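Local coordinates for dihydrodipicolinate synthase family protein (Sinorhizobium meliloti, PDB 4DNH) that is of unknown function but adopts a TIM-barrel fold and probably belongs to the dihydrodipicolinate synthase family, at residues H42-D46 and P57-W61. Residues are numbered along the deposited sequence; the frame is centred on the assembly and turned at random.
Sequences HVVAD and PAIDW
Two short backbone hydrogen bonds close the first beta-alpha loop of this TIM barrel, between strand 37-40 and helix 61-73: D46 N gives to A58 O at 2.7 Å (170°) and D60 N to V44 O at 2.8 Å (159°). They flank A45 and I59, whose CA atoms lie 4.3 Å apart, the local pattern of a non-hydrogen-bonded antiparallel bridge. The extended chains cross steeply, so no ladder follows this single bridge; A45 CA makes a CH...O contact to A58 O at 3.4 Å. D60 (chi1 t) is the N-cap of helix 61-73: its OD1 makes a weak hydrogen bond to R63 N, while T64 OG1 hydrogen-bonds V44 N and D60 O, fastening the loop to the helix's first turn. D46, also t, hydrogen-bonds L48 N through OD1. The CA-to-CB bonds of D46 and D60 point toward the other segment, their CB atoms 4.4 Å apart. Those of A45 and I59 point away overall, though both CB atoms still touch the other segment. V43 (t) touches I59 and L99 of helix 93-108, and V44 (t) sets CG1 4.0 Å from D60 CB. I59 (chi1 m, chi2 t) brings CG1 to 3.9 Å from V43 CG1.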
loop_
_atom_site.group_PDB
_atom_site.type_symbol
_atom_site.label_atom_id
_atom_site.label_comp_id
_atom_site.label_asym_id
_atom_site.label_seq_id
_atom_site.Cartn_x
_atom_site.Cartn_y
_atom_site.Cartn_z
ATOM N N HIS A 42 -1.518 -0.098 6.897
ATOM C CA HIS A 42 -1.631 1.232 7.494
ATOM C C HIS A 42 -1.163 1.216 8.928
ATOM O O HIS A 42 -0.919 0.144 9.501
ATOM C CB HIS A 42 -3.082 1.705 7.419
ATOM C CG HIS A 42 -4.008 0.953 8.336
ATOM N ND1 HIS A 42 -4.502 -0.255 8.028
ATOM C CD2 HIS A 42 -4.512 1.275 9.596
ATOM C CE1 HIS A 42 -5.292 -0.681 9.030
ATOM N NE2 HIS A 42 -5.291 0.253 9.988
ATOM N N VAL A 43 -1.055 2.409 9.515
ATOM C CA VAL A 43 -0.658 2.596 10.911
ATOM C C VAL A 43 -1.806 3.117 11.772
ATOM O O VAL A 43 -2.501 4.046 11.377
ATOM C CB VAL A 43 0.522 3.587 11.018
ATOM C CG1 VAL A 43 0.816 3.921 12.482
ATOM C CG2 VAL A 43 1.755 2.993 10.368
ATOM N N VAL A 44 -1.996 2.530 12.949
ATOM C CA VAL A 44 -2.947 3.042 13.922
ATOM C C VAL A 44 -2.292 4.083 14.841
ATOM O O VAL A 44 -1.336 3.771 15.589
ATOM C CB VAL A 44 -3.559 1.920 14.774
ATOM C CG1 VAL A 44 -4.669 2.461 15.694
ATOM C CG2 VAL A 44 -4.092 0.834 13.855
ATOM N N ALA A 45 -2.809 5.317 14.799
ATOM C CA ALA A 45 -2.336 6.350 15.721
ATOM C C ALA A 45 -2.841 6.140 17.151
ATOM O O ALA A 45 -3.866 5.499 17.382
ATOM C CB ALA A 45 -2.710 7.742 15.220
ATOM N N ASP A 46 -2.128 6.709 18.109
ATOM C CA ASP A 46 -2.572 6.668 19.500
ATOM C C ASP A 46 -3.330 7.962 19.770
ATOM O O ASP A 46 -2.726 9.032 19.798
ATOM C CB ASP A 46 -1.369 6.530 20.436
ATOM C CG ASP A 46 -1.747 6.625 21.908
ATOM O OD1 ASP A 46 -2.960 6.664 22.206
ATOM O OD2 ASP A 46 -0.823 6.644 22.772
ATOM N N PRO A 57 4.124 12.041 14.990
ATOM C CA PRO A 57 3.142 10.983 15.208
ATOM C C PRO A 57 3.285 10.288 16.568
ATOM O O PRO A 57 4.341 10.349 17.198
ATOM C CB PRO A 57 3.466 10.005 14.086
ATOM C CG PRO A 57 4.964 10.096 13.985
ATOM C CD PRO A 57 5.326 11.524 14.306
ATOM N N ALA A 58 2.202 9.651 17.006
ATOM C CA ALA A 58 2.194 8.818 18.200
ATOM C C ALA A 58 1.423 7.588 17.810
ATOM O O ALA A 58 0.272 7.694 17.371
ATOM C CB ALA A 58 1.513 9.528 19.341
ATOM N N ILE A 59 2.054 6.429 17.944
ATOM C CA ILE A 59 1.525 5.202 17.357
ATOM C C ILE A 59 0.976 4.261 18.423
ATOM O O ILE A 59 1.535 4.129 19.512
ATOM C CB ILE A 59 2.609 4.495 16.503
ATOM C CG1 ILE A 59 3.002 5.386 15.311
ATOM C CG2 ILE A 59 2.138 3.122 16.024
ATOM C CD1 ILE A 59 4.284 4.987 14.607
ATOM N N ASP A 60 -0.140 3.621 18.112
ATOM C CA ASP A 60 -0.634 2.552 18.946
ATOM C C ASP A 60 -0.025 1.251 18.430
ATOM O O ASP A 60 -0.514 0.673 17.470
ATOM C CB ASP A 60 -2.159 2.519 18.867
ATOM C CG ASP A 60 -2.762 1.428 19.713
ATOM O OD1 ASP A 60 -2.009 0.604 20.274
ATOM O OD2 ASP A 60 -3.999 1.381 19.823
ATOM N N TRP A 61 1.051 0.790 19.051
ATOM C CA TRP A 61 1.725 -0.449 18.608
ATOM C C TRP A 61 0.870 -1.692 18.620
ATOM O O TRP A 61 0.882 -2.468 17.669
ATOM C CB TRP A 61 2.991 -0.658 19.405
ATOM C CG TRP A 61 3.904 0.524 19.239
ATOM C CD1 TRP A 61 4.199 1.509 20.172
ATOM C CD2 TRP A 61 4.633 0.912 18.025
ATOM N NE1 TRP A 61 5.074 2.430 19.648
ATOM C CE2 TRP A 61 5.361 2.135 18.359
ATOM C CE3 TRP A 61 4.770 0.369 16.750
ATOM C CZ2 TRP A 61 6.169 2.778 17.444
ATOM C CZ3 TRP A 61 5.590 1.025 15.834
ATOM C CH2 TRP A 61 6.269 2.210 16.171
#